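PDB 3ND2: importin subunit beta-1 from Saccharomyces cerevisiae, which carries proteins into the nucleus in partnership with importin alpha, the subunit that recognises the classical nuclear localization signal of the cargo. Local coordinates for residues V240-F245 against D280-M285; D207-I212 against C249-L254; C473-I478 against R517-S522; D339-D344 against Q464-V469. All coordinates share one frame; numbering follows the deposited sequence.

Interaction 1: residues V240-F245 against D280-M285; sequences VQAAAF and DKVASM
Phe-245 and Met-285 meet where HEAT repeats 6 and 7 of the importin solenoid stack side by side, their CB atoms 3.5 Å apart. The helices that carry them, 238-255 and 280-306, run nearly parallel here, with the axes of the two short segments 8.7 Å apart and 12° from alignment. Such closeness is consistent with the small side chain of Ala-242, whose CA lies 4.8 Å from the CA of Val-282 and whose methyl adds little bulk between the two backbones. Toward the N-terminal ends of the segments, Val-282 fills the contact with both branches. Its CG1 lies 3.9 Å from CE2 of Phe-245, at an oblique approach to the ring, and also touches OE1 of Gln-241; its CG2 rests against CB of Gln-241 at 3.8 Å.

Around them, Thr-274, in the loop before helix 280-306, touches both Phe-245 and Val-282, while Thr-233 of helix 219-233 touches the ring from within repeat 6. The amide nitrogen of Gln-241 makes a weak hydrogen bond to Ala-235 O, which leaves the oxygen end of the amide beside the valine.

Toward the C-terminal ends lies Met-285, its chain folded at both chi2 (-48°) and chi3 (-40°). This double bend carries CE across to the backbone of helix 238-255, to 3.9 Å from Phe-245 C, while CG sits 3.5 Å from Ala-242 O.

Interaction 2: residues D207-I212 against C249-L254; sequences DSLIFI and CKIMSL
HEAT repeats 5 and 6 adjoin where segment 207-212 packs against helix 238-255 of the second repeat. Leu-209, in the part of the segment that follows Ser-208, is the central side chain. It reaches across with both methyl groups: CD1 lies 3.4 Å from CB of Lys-250, and CD2 lies 3.7 Å from CG1 of Ile-251, whose side chain it crosses at about a right angle. Because CG is turned opposite the carbonyl carbon (chi1 -75°) and CD1 extends straight on, the fork of the leucine ends between these two neighbours on the facing helix. One turn further along, CD1 of Leu-254 comes up against the base of the same leucine, 3.6 Å from its CB, and also meets CG1 of Ile-210 at 3.9 Å.

Lys-250 serves the contact in two ways. Its CB and CD both lie against CD1 of Leu-209, and a bend at chi2 (-114°) steers the rest of the chain along the neighbouring repeat, where NZ makes a hydrogen bond to Ala-206 O. Asp-207 OD1 stays 5.2 Å from NZ, so the two charges are near without pairing. A second polar link comes from Tyr-255, whose hydroxyl is hydrogen-bonded to Leu-209 O.

The contact therefore combines an aliphatic centre with polar links to backbone carbonyls of Leu-209 and of Ala-206. Asp-207 also lies close to the like-charged Glu-164, and the ammonium group nearby could ease the repulsion within this acidic pair.

Interaction 3: residues C473-I478 against R517-S522; sequences CSWTII and RASAFS
Helices 467-484 and 516-530 run side by side in nearly the same direction, the axes of segments 473-478 and 517-522 being 8.6 Å apart and inclined by 13°. The CA atoms of Ser-474 and Ala-520 are the nearest pair, at 5.5 Å. Small residues meet at this point: CB of Ser-474 lies 3.7 Å from CB of Ser-519, and OG of Ser-474 lies 3.5 Å from CA of Ala-520 while making a weak hydrogen bond to Ala-470 O.

Trp-475 leans over from the next position. One face of its indole takes CB of Ser-519 near the rim, 4.1 Å above the ring plane. The hydroxyl of that serine is close to the indole nitrogen, NE1 to OG being 3.3 Å, but the angle is too poor for a hydrogen bond; OG is bonded instead to Asn-515 O, in the residue just before the helix. One turn on from Ser-474, Ile-478 brings CD1 to 4.0 Å from the carbonyl C of Ser-522. The hydroxyl of Ser-522 is turned back to Ala-518 O, which also accepts the Ser-522 backbone N-H.

Side-by-side, nearly parallel helices of successive repeats, here HEAT 11 and 12, are the arrangement from which a HEAT solenoid is built.

Interaction 4: residues D339-D344 against Q464-V469; sequences DPEDDD and QDHPKV
Lys-468 with Asp-343 and His-466 with Glu-341 are the two pairs that join the loop 339-344 to the start of helix 467-484. The closely packed part is the buried side chain of Lys-468, whose aliphatic chain passes beside the loop backbone, with CD 3.2 Å from Pro-340 O, and also touches Phe-514. Glu-429 of helix 425-441 touches the lysine side chain too.

The two acidic side chains that the loop contributes, Asp-343 and Glu-341, are by contrast exposed to solvent. A chain bent at chi3 and chi4 brings the lysine ammonium group to Asp-343, where NZ forms a salt bridge with OD2 at 2.7 Å. The nitrogen stands well above the carboxylate plane, 68° out of it, instead of lying in the plane of the group. The extended chain of Glu-341 delivers OE2 to the edge of the His-466 ring, almost in the ring plane, and NE2 donates to it over 2.8 Å. The acceptor uses its anti lone pair, and the carboxylate and ring planes are 44° apart. The imidazole is gripped at both nitrogens, since ND1 accepts from Lys-468 N at 3.2 Å, and Phe-514 meets the ring as well. A negative carboxylate at NE2 could raise the affinity of the imidazole for a second proton, but ND1 is already engaged as an acceptor.

On the loop, Asp-339 OD1 receives Glu-341 N in an Asx turn, within a type I beta turn from Asp-339 to Asp-342. The whole is a surface bridge between HEAT repeats 8 and 11, in which a histidine N-cap of one helix is tied to an acidic interhelical loop far away in sequence.

In the fold
Interactions 1 and 2 share helix 238-255, which packs against repeat 7 near its start and repeat 5 near its end; their centres are 17 Å apart, and they touch where Met-285 O lies 3.4 Å from Cys-249 SG. Interactions 3 and 4 likewise share helix 467-484, with centres 15 Å apart: its capped start meets the loop 339-344, and its middle meets repeat 12. Interactions 1, 2 and 3 join successive repeats, whereas interaction 4 spans from repeat 8 to repeat 11. Interaction 4 comes within about 7 Å of interaction 1 at the nearest atoms, while interactions 2 and 3, centres 39 Å apart, lie on opposite sides of the chain's centre.

Interaction 1: residues V240-F245 against D280-M285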
loop_
_atom_site.group_PDB
_atom_site.type_symbol
_atom_site.label_atom_id
_atom_site.label_comp_id
_atom_site.label_asym_id
_atom_site.label_seq_id
_atom_site.Cartn_x
_atom_site.Cartn_y
_atom_site.Cartn_z
ATOM N N VAL A 240 4.927 0.766 -29.602
ATOM C CA VAL A 240 5.942 -0.280 -29.536
ATOM C C VAL A 240 7.207 0.290 -28.898
ATOM O O VAL A 240 7.848 -0.365 -28.082
ATOM C CB VAL A 240 6.209 -0.911 -30.944
ATOM C CG1 VAL A 240 7.447 -1.821 -30.950
ATOM C CG2 VAL A 240 4.991 -1.690 -31.398
ATOM N N GLN A 241 7.541 1.522 -29.264
ATOM C CA GLN A 241 8.649 2.253 -28.662
ATOM C C GLN A 241 8.554 2.340 -27.129
ATOM O O GLN A 241 9.517 2.026 -26.427
ATOM C CB GLN A 241 8.686 3.674 -29.207
ATOM C CG GLN A 241 9.078 3.845 -30.649
ATOM C CD GLN A 241 9.297 5.321 -30.975
ATOM O OE1 GLN A 241 9.929 6.050 -30.207
ATOM N NE2 GLN A 241 8.763 5.767 -32.104
ATOM N N ALA A 242 7.404 2.784 -26.619
ATOM C CA ALA A 242 7.197 2.930 -25.170
ATOM C C ALA A 242 7.285 1.585 -24.443
ATOM O O ALA A 242 7.905 1.486 -23.380
ATOM C CB ALA A 242 5.865 3.626 -24.872
ATOM N N ALA A 243 6.680 0.558 -25.036
ATOM C CA ALA A 243 6.699 -0.794 -24.484
ATOM C C ALA A 243 8.117 -1.368 -24.412
ATOM O O ALA A 243 8.473 -2.037 -23.438
ATOM C CB ALA A 243 5.775 -1.716 -25.293
ATOM N N ALA A 244 8.923 -1.104 -25.434
ATOM C CA ALA A 244 10.321 -1.520 -25.421
ATOM C C ALA A 244 11.104 -0.799 -24.322
ATOM O O ALA A 244 11.901 -1.428 -23.626
ATOM C CB ALA A 244 10.960 -1.306 -26.779
ATOM N N PHE A 245 10.873 0.508 -24.157
ATOM C CA PHE A 245 11.507 1.263 -23.067
ATOM C C PHE A 245 11.001 0.763 -21.730
ATOM O O PHE A 245 11.770 0.675 -20.774
ATOM C CB PHE A 245 11.343 2.796 -23.208
ATOM C CG PHE A 245 12.269 3.411 -24.226
ATOM C CD1 PHE A 245 13.632 3.528 -23.964
ATOM C CD2 PHE A 245 11.784 3.846 -25.455
ATOM C CE1 PHE A 245 14.512 4.066 -24.919
ATOM C CE2 PHE A 245 12.641 4.392 -26.416
ATOM C CZ PHE A 245 14.014 4.504 -26.147
ATOM N N ASP A 280 5.388 12.384 -25.585
ATOM C CA ASP A 280 5.296 12.453 -24.127
ATOM C C ASP A 280 5.515 11.083 -23.477
ATOM O O ASP A 280 6.389 10.931 -22.625
ATOM C CB ASP A 280 3.930 13.037 -23.723
ATOM C CG ASP A 280 3.853 13.419 -22.249
ATOM O OD1 ASP A 280 4.179 14.585 -21.914
ATOM O OD2 ASP A 280 3.424 12.565 -21.434
ATOM N N LYS A 281 4.748 10.086 -23.893
ATOM C CA LYS A 281 4.861 8.775 -23.273
ATOM C C LYS A 281 6.198 8.059 -23.497
ATOM O O LYS A 281 6.671 7.359 -22.603
ATOM C CB LYS A 281 3.680 7.874 -23.633
ATOM C CG LYS A 281 3.252 6.989 -22.462
ATOM C CD LYS A 281 2.837 7.838 -21.237
ATOM C CE LYS A 281 2.982 7.062 -19.916
ATOM N NZ LYS A 281 2.489 7.844 -18.728
ATOM N N VAL A 282 6.813 8.241 -24.665
ATOM C CA VAL A 282 8.140 7.663 -24.932
ATOM C C VAL A 282 9.212 8.396 -24.119
ATOM O O VAL A 282 10.052 7.764 -23.476
ATOM C CB VAL A 282 8.490 7.634 -26.462
ATOM C CG1 VAL A 282 9.963 7.272 -26.706
ATOM C CG2 VAL A 282 7.579 6.677 -27.197
ATOM N N ALA A 283 9.157 9.727 -24.138
ATOM C CA ALA A 283 10.026 10.566 -23.304
ATOM C C ALA A 283 9.866 10.248 -21.801
ATOM O O ALA A 283 10.844 10.277 -21.058
ATOM C CB ALA A 283 9.759 12.018 -23.582
ATOM N N SER A 284 8.640 9.917 -21.381
ATOM C CA SER A 284 8.333 9.492 -20.004
ATOM C C SER A 284 8.968 8.176 -19.608
ATOM O O SER A 284 9.416 8.019 -18.468
ATOM C CB SER A 284 6.828 9.355 -19.804
ATOM O OG SER A 284 6.233 10.610 -19.586
ATOM N N MET A 285 8.964 7.225 -20.544
ATOM C CA MET A 285 9.534 5.899 -20.323
ATOM C C MET A 285 11.055 5.904 -20.141
ATOM O O MET A 285 11.576 5.150 -19.318
ATOM C CB MET A 285 9.144 4.925 -21.445
ATOM C CG MET A 285 7.760 4.276 -21.342
ATOM S SD MET A 285 7.246 3.530 -19.760
ATOM C CE MET A 285 8.741 2.733 -19.206
#

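Interaction 2: residues D207-I212 against C249-L254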
loop_
_atom_site.group_PDB
_atom_site.type_symbol
_atom_site.label_atom_id
_atom_site.label_comp_id
_atom_site.label_asym_id
_atom_site.label_seq_id
_atom_site.Cartn_x
_atom_site.Cartn_y
_atom_site.Cartn_z
ATOM N N ASP A 207 6.003 -9.207 -18.313
ATOM C CA ASP A 207 5.332 -10.096 -17.358
ATOM C C ASP A 207 6.168 -11.328 -17.035
ATOM O O ASP A 207 6.015 -11.921 -15.971
ATOM C CB ASP A 207 3.983 -10.537 -17.911
ATOM C CG ASP A 207 2.980 -9.417 -17.950
ATOM O OD1 ASP A 207 3.091 -8.480 -17.125
ATOM O OD2 ASP A 207 2.067 -9.489 -18.799
ATOM N N SER A 208 7.060 -11.693 -17.955
ATOM C CA SER A 208 7.835 -12.917 -17.828
ATOM C C SER A 208 9.163 -12.762 -17.099
ATOM O O SER A 208 9.752 -13.751 -16.677
ATOM C CB SER A 208 8.076 -13.523 -19.210
ATOM O OG SER A 208 9.026 -12.768 -19.936
ATOM N N LEU A 209 9.626 -11.531 -16.948
ATOM C CA LEU A 209 11.017 -11.245 -16.567
ATOM C C LEU A 209 11.550 -11.955 -15.331
ATOM O O LEU A 209 12.711 -12.352 -15.292
ATOM C CB LEU A 209 11.240 -9.735 -16.454
ATOM C CG LEU A 209 11.342 -8.972 -17.776
ATOM C CD1 LEU A 209 11.513 -7.489 -17.495
ATOM C CD2 LEU A 209 12.486 -9.480 -18.639
ATOM N N ILE A 210 10.693 -12.114 -14.333
ATOM C CA ILE A 210 11.019 -12.798 -13.081
ATOM C C ILE A 210 11.285 -14.286 -13.289
ATOM O O ILE A 210 12.079 -14.891 -12.566
ATOM C CB ILE A 210 9.881 -12.568 -12.058
ATOM C CG1 ILE A 210 10.123 -11.264 -11.306
ATOM C CG2 ILE A 210 9.746 -13.735 -11.067
ATOM C CD1 ILE A 210 8.855 -10.521 -10.958
ATOM N N PHE A 211 10.636 -14.865 -14.293
ATOM C CA PHE A 211 10.707 -16.305 -14.532
ATOM C C PHE A 211 11.842 -16.687 -15.487
ATOM O O PHE A 211 12.173 -17.860 -15.615
ATOM C CB PHE A 211 9.342 -16.842 -15.012
ATOM C CG PHE A 211 8.196 -16.444 -14.122
ATOM C CD1 PHE A 211 8.016 -17.049 -12.876
ATOM C CD2 PHE A 211 7.306 -15.442 -14.509
ATOM C CE1 PHE A 211 6.961 -16.669 -12.033
ATOM C CE2 PHE A 211 6.253 -15.061 -13.671
ATOM C CZ PHE A 211 6.086 -15.673 -12.432
ATOM N N ILE A 212 12.447 -15.685 -16.129
ATOM C CA ILE A 212 13.520 -15.908 -17.115
ATOM C C ILE A 212 14.951 -15.623 -16.600
ATOM O O ILE A 212 15.861 -15.351 -17.392
ATOM C CB ILE A 212 13.250 -15.152 -18.467
ATOM C CG1 ILE A 212 13.422 -13.635 -18.310
ATOM C CG2 ILE A 212 11.876 -15.520 -19.042
ATOM C CD1 ILE A 212 13.648 -12.899 -19.609
ATOM N N CYS A 249 13.233 -0.669 -18.646
ATOM C CA CYS A 249 13.016 -0.277 -17.253
ATOM C C CYS A 249 12.943 -1.481 -16.339
ATOM O O CYS A 249 13.714 -1.580 -15.387
ATOM C CB CYS A 249 11.719 0.502 -17.094
ATOM S SG CYS A 249 11.803 2.137 -17.661
ATOM N N LYS A 250 11.999 -2.379 -16.620
ATOM C CA LYS A 250 11.829 -3.609 -15.833
ATOM C C LYS A 250 13.093 -4.458 -15.775
ATOM O O LYS A 250 13.446 -4.959 -14.712
ATOM C CB LYS A 250 10.651 -4.437 -16.350
ATOM C CG LYS A 250 9.448 -4.507 -15.413
ATOM C CD LYS A 250 9.246 -5.932 -14.887
ATOM C CE LYS A 250 7.823 -6.133 -14.357
ATOM N NZ LYS A 250 7.394 -7.560 -14.382
ATOM N N ILE A 251 13.769 -4.608 -16.912
ATOM C CA ILE A 251 15.035 -5.344 -16.972
ATOM C C ILE A 251 16.099 -4.690 -16.085
ATOM O O ILE A 251 16.757 -5.377 -15.312
ATOM C CB ILE A 251 15.547 -5.522 -18.439
ATOM C CG1 ILE A 251 14.721 -6.591 -19.158
ATOM C CG2 ILE A 251 17.018 -5.923 -18.465
ATOM C CD1 ILE A 251 14.937 -6.643 -20.662
ATOM N N MET A 252 16.257 -3.371 -16.180
ATOM C CA MET A 252 17.148 -2.647 -15.271
ATOM C C MET A 252 16.748 -2.890 -13.819
ATOM O O MET A 252 17.601 -3.076 -12.956
ATOM C CB MET A 252 17.155 -1.139 -15.579
ATOM C CG MET A 252 18.063 -0.280 -14.668
ATOM S SD MET A 252 19.844 -0.599 -14.803
ATOM C CE MET A 252 20.234 0.087 -16.416
ATOM N N SER A 253 15.444 -2.889 -13.565
ATOM C CA SER A 253 14.897 -3.037 -12.220
ATOM C C SER A 253 15.245 -4.380 -11.570
ATOM O O SER A 253 15.522 -4.434 -10.369
ATOM C CB SER A 253 13.375 -2.834 -12.257
ATOM O OG SER A 253 12.790 -3.169 -11.022
ATOM N N LEU A 254 15.234 -5.443 -12.376
ATOM C CA LEU A 254 15.430 -6.824 -11.905
ATOM C C LEU A 254 16.814 -7.381 -12.212
ATOM O O LEU A 254 17.275 -8.307 -11.541
ATOM C CB LEU A 254 14.393 -7.752 -12.543
ATOM C CG LEU A 254 12.904 -7.535 -12.266
ATOM C CD1 LEU A 254 12.095 -8.461 -13.164
ATOM C CD2 LEU A 254 12.563 -7.767 -10.801
#

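Interaction 3: residues C473-I478 against R517-S522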
loop_
_atom_site.group_PDB
_atom_site.type_symbol
_atom_site.label_atom_id
_atom_site.label_comp_id
_atom_site.label_asym_id
_atom_site.label_seq_id
_atom_site.Cartn_x
_atom_site.Cartn_y
_atom_site.Cartn_z
ATOM N N CYS A 473 -0.997 24.236 0.462
ATOM C CA CYS A 473 -0.736 25.053 1.656
ATOM C C CYS A 473 -1.112 24.352 2.955
ATOM O O CYS A 473 -0.439 24.545 3.953
ATOM C CB CYS A 473 -1.422 26.414 1.572
ATOM S SG CYS A 473 -0.679 27.452 0.328
ATOM N N SER A 474 -2.163 23.539 2.941
ATOM C CA SER A 474 -2.550 22.755 4.121
ATOM C C SER A 474 -1.483 21.727 4.489
ATOM O O SER A 474 -1.046 21.668 5.637
ATOM C CB SER A 474 -3.904 22.057 3.908
ATOM O OG SER A 474 -4.985 22.972 4.025
ATOM N N TRP A 475 -1.080 20.918 3.510
ATOM C CA TRP A 475 0.001 19.939 3.667
ATOM C C TRP A 475 1.337 20.576 4.093
ATOM O O TRP A 475 2.097 19.975 4.847
ATOM C CB TRP A 475 0.180 19.129 2.381
ATOM C CG TRP A 475 -1.058 18.339 1.934
ATOM C CD1 TRP A 475 -1.741 18.489 0.756
ATOM C CD2 TRP A 475 -1.734 17.276 2.649
ATOM N NE1 TRP A 475 -2.797 17.603 0.695
ATOM C CE2 TRP A 475 -2.813 16.844 1.836
ATOM C CE3 TRP A 475 -1.525 16.642 3.885
ATOM C CZ2 TRP A 475 -3.688 15.810 2.221
ATOM C CZ3 TRP A 475 -2.398 15.615 4.274
ATOM C CH2 TRP A 475 -3.468 15.213 3.442
ATOM N N THR A 476 1.613 21.786 3.609
ATOM C CA THR A 476 2.777 22.575 4.034
ATOM C C THR A 476 2.697 22.998 5.501
ATOM O O THR A 476 3.692 22.923 6.216
ATOM C CB THR A 476 2.963 23.821 3.149
ATOM O OG1 THR A 476 3.327 23.394 1.840
ATOM C CG2 THR A 476 4.043 24.742 3.693
ATOM N N ILE A 477 1.519 23.450 5.933
ATOM C CA ILE A 477 1.284 23.821 7.329
ATOM C C ILE A 477 1.455 22.618 8.257
ATOM O O ILE A 477 2.016 22.752 9.343
ATOM C CB ILE A 477 -0.108 24.485 7.513
ATOM C CG1 ILE A 477 -0.106 25.879 6.868
ATOM C CG2 ILE A 477 -0.497 24.564 9.002
ATOM C CD1 ILE A 477 -1.474 26.449 6.577
ATOM N N ILE A 478 0.969 21.452 7.820
ATOM C CA ILE A 478 1.197 20.187 8.520
ATOM C C ILE A 478 2.699 19.936 8.701
ATOM O O ILE A 478 3.151 19.721 9.821
ATOM C CB ILE A 478 0.508 18.999 7.791
ATOM C CG1 ILE A 478 -1.013 19.102 7.929
ATOM C CG2 ILE A 478 0.996 17.659 8.329
ATOM C CD1 ILE A 478 -1.780 18.151 7.035
ATOM N N ARG A 517 -10.737 21.172 0.892
ATOM C CA ARG A 517 -11.464 21.215 2.143
ATOM C C ARG A 517 -11.021 20.060 3.047
ATOM O O ARG A 517 -10.760 20.259 4.240
ATOM C CB ARG A 517 -12.974 21.228 1.893
ATOM C CG ARG A 517 -13.812 21.162 3.165
ATOM C CD ARG A 517 -15.276 21.387 2.888
ATOM N NE ARG A 517 -15.910 20.252 2.221
ATOM C CZ ARG A 517 -17.178 20.237 1.818
ATOM N NH1 ARG A 517 -17.960 21.290 2.015
ATOM N NH2 ARG A 517 -17.674 19.165 1.216
ATOM N N ALA A 518 -10.919 18.866 2.470
ATOM C CA ALA A 518 -10.437 17.690 3.193
ATOM C C ALA A 518 -9.011 17.896 3.717
ATOM O O ALA A 518 -8.728 17.554 4.865
ATOM C CB ALA A 518 -10.536 16.440 2.327
ATOM N N SER A 519 -8.137 18.467 2.885
ATOM C CA SER A 519 -6.784 18.893 3.296
ATOM C C SER A 519 -6.785 19.750 4.545
ATOM O O SER A 519 -5.979 19.526 5.453
ATOM C CB SER A 519 -6.117 19.711 2.193
ATOM O OG SER A 519 -5.859 18.890 1.091
ATOM N N ALA A 520 -7.672 20.746 4.561
ATOM C CA ALA A 520 -7.768 21.697 5.655
ATOM C C ALA A 520 -8.205 21.004 6.934
ATOM O O ALA A 520 -7.704 21.321 8.001
ATOM C CB ALA A 520 -8.714 22.840 5.308
ATOM N N PHE A 521 -9.130 20.061 6.828
ATOM C CA PHE A 521 -9.535 19.274 7.992
ATOM C C PHE A 521 -8.386 18.451 8.559
ATOM O O PHE A 521 -8.207 18.428 9.769
ATOM C CB PHE A 521 -10.761 18.394 7.693
ATOM C CG PHE A 521 -12.073 19.130 7.820
ATOM C CD1 PHE A 521 -12.622 19.393 9.078
ATOM C CD2 PHE A 521 -12.754 19.569 6.690
ATOM C CE1 PHE A 521 -13.820 20.068 9.205
ATOM C CE2 PHE A 521 -13.963 20.263 6.809
ATOM C CZ PHE A 521 -14.495 20.503 8.060
ATOM N N SER A 522 -7.603 17.805 7.692
ATOM C CA SER A 522 -6.403 17.063 8.131
ATOM C C SER A 522 -5.390 17.952 8.842
ATOM O O SER A 522 -4.838 17.574 9.878
ATOM C CB SER A 522 -5.701 16.378 6.961
ATOM O OG SER A 522 -6.647 15.714 6.150
#

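Interaction 4: residues D339-D344 against Q464-V469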
loop_
_atom_site.group_PDB
_atom_site.type_symbol
_atom_site.label_atom_id
_atom_site.label_comp_id
_atom_site.label_asym_id
_atom_site.label_seq_id
_atom_site.Cartn_x
_atom_site.Cartn_y
_atom_site.Cartn_z
ATOM N N ASP A 339 -3.839 23.303 -19.320
ATOM C CA ASP A 339 -4.934 23.437 -18.374
ATOM C C ASP A 339 -4.403 23.281 -16.946
ATOM O O ASP A 339 -3.893 22.214 -16.589
ATOM C CB ASP A 339 -6.016 22.388 -18.681
ATOM C CG ASP A 339 -7.282 22.550 -17.831
ATOM O OD1 ASP A 339 -7.366 23.446 -16.958
ATOM O OD2 ASP A 339 -8.215 21.751 -18.046
ATOM N N PRO A 340 -4.522 24.345 -16.124
ATOM C CA PRO A 340 -4.052 24.284 -14.733
ATOM C C PRO A 340 -4.855 23.325 -13.841
ATOM O O PRO A 340 -4.441 23.052 -12.715
ATOM C CB PRO A 340 -4.202 25.727 -14.247
ATOM C CG PRO A 340 -5.253 26.311 -15.100
ATOM C CD PRO A 340 -5.101 25.663 -16.446
ATOM N N GLU A 341 -5.971 22.806 -14.356
ATOM C CA GLU A 341 -6.837 21.901 -13.600
ATOM C C GLU A 341 -6.862 20.470 -14.166
ATOM O O GLU A 341 -7.771 19.689 -13.855
ATOM C CB GLU A 341 -8.255 22.485 -13.526
ATOM C CG GLU A 341 -8.307 23.881 -12.907
ATOM C CD GLU A 341 -9.708 24.457 -12.825
ATOM O OE1 GLU A 341 -10.546 24.179 -13.712
ATOM O OE2 GLU A 341 -9.971 25.208 -11.862
ATOM N N ASP A 342 -5.844 20.132 -14.965
ATOM C CA ASP A 342 -5.813 18.900 -15.763
ATOM C C ASP A 342 -5.276 17.674 -15.018
ATOM O O ASP A 342 -5.711 16.550 -15.297
ATOM C CB ASP A 342 -5.032 19.125 -17.069
ATOM C CG ASP A 342 -4.975 17.882 -17.964
ATOM O OD1 ASP A 342 -5.948 17.096 -18.018
ATOM O OD2 ASP A 342 -3.940 17.700 -18.639
ATOM N N ASP A 343 -4.324 17.876 -14.107
ATOM C CA ASP A 343 -3.862 16.821 -13.185
ATOM C C ASP A 343 -3.247 15.556 -13.780
ATOM O O ASP A 343 -2.409 14.930 -13.131
ATOM C CB ASP A 343 -4.986 16.402 -12.232
ATOM C CG ASP A 343 -4.769 16.898 -10.822
ATOM O OD1 ASP A 343 -5.467 16.389 -9.916
ATOM O OD2 ASP A 343 -3.905 17.785 -10.621
ATOM N N ASP A 344 -3.671 15.169 -14.982
ATOM C CA ASP A 344 -3.216 13.931 -15.605
ATOM C C ASP A 344 -1.713 13.918 -15.786
ATOM O O ASP A 344 -1.120 14.933 -16.179
ATOM C CB ASP A 344 -3.898 13.711 -16.956
ATOM C CG ASP A 344 -5.345 13.281 -16.821
ATOM O OD1 ASP A 344 -5.833 13.107 -15.679
ATOM O OD2 ASP A 344 -5.996 13.122 -17.876
ATOM N N GLN A 464 -6.352 30.952 0.731
ATOM C CA GLN A 464 -7.449 31.805 0.285
ATOM C C GLN A 464 -7.497 31.869 -1.238
ATOM O O GLN A 464 -8.368 32.528 -1.818
ATOM C CB GLN A 464 -7.291 33.207 0.868
ATOM C CG GLN A 464 -7.648 33.301 2.331
ATOM C CD GLN A 464 -7.703 34.732 2.820
ATOM O OE1 GLN A 464 -6.678 35.384 2.989
ATOM N NE2 GLN A 464 -8.901 35.225 3.044
ATOM N N ASP A 465 -6.556 31.166 -1.862
ATOM C CA ASP A 465 -6.403 31.126 -3.305
ATOM C C ASP A 465 -7.194 29.949 -3.890
ATOM O O ASP A 465 -8.057 29.378 -3.224
ATOM C CB ASP A 465 -4.915 30.988 -3.628
ATOM C CG ASP A 465 -4.530 31.651 -4.931
ATOM O OD1 ASP A 465 -4.840 31.107 -6.014
ATOM O OD2 ASP A 465 -3.889 32.714 -4.870
ATOM N N HIS A 466 -6.887 29.589 -5.133
ATOM C CA HIS A 466 -7.532 28.484 -5.839
ATOM C C HIS A 466 -7.354 27.192 -5.039
ATOM O O HIS A 466 -6.326 27.026 -4.378
ATOM C CB HIS A 466 -6.899 28.370 -7.232
ATOM C CG HIS A 466 -7.545 27.363 -8.134
ATOM N ND1 HIS A 466 -7.193 26.029 -8.135
ATOM C CD2 HIS A 466 -8.493 27.501 -9.091
ATOM C CE1 HIS A 466 -7.915 25.384 -9.035
ATOM N NE2 HIS A 466 -8.709 26.257 -9.631
ATOM N N PRO A 467 -8.351 26.272 -5.081
ATOM C CA PRO A 467 -8.288 25.039 -4.277
ATOM C C PRO A 467 -6.987 24.234 -4.425
ATOM O O PRO A 467 -6.525 23.630 -3.454
ATOM C CB PRO A 467 -9.485 24.224 -4.786
ATOM C CG PRO A 467 -10.407 25.205 -5.334
ATOM C CD PRO A 467 -9.606 26.345 -5.854
ATOM N N LYS A 468 -6.411 24.234 -5.624
ATOM C CA LYS A 468 -5.158 23.530 -5.906
ATOM C C LYS A 468 -3.985 24.083 -5.106
ATOM O O LYS A 468 -3.153 23.336 -4.622
ATOM C CB LYS A 468 -4.844 23.599 -7.395
ATOM C CG LYS A 468 -5.330 22.422 -8.164
ATOM C CD LYS A 468 -4.878 22.527 -9.605
ATOM C CE LYS A 468 -4.217 21.239 -10.093
ATOM N NZ LYS A 468 -5.192 20.161 -10.261
ATOM N N VAL A 469 -3.943 25.402 -4.968
ATOM C CA VAL A 469 -2.966 26.090 -4.136
ATOM C C VAL A 469 -3.247 25.817 -2.650
ATOM O O VAL A 469 -2.328 25.508 -1.891
ATOM C CB VAL A 469 -2.979 27.621 -4.447
ATOM C CG1 VAL A 469 -1.948 28.366 -3.647
ATOM C CG2 VAL A 469 -2.781 27.862 -5.928
#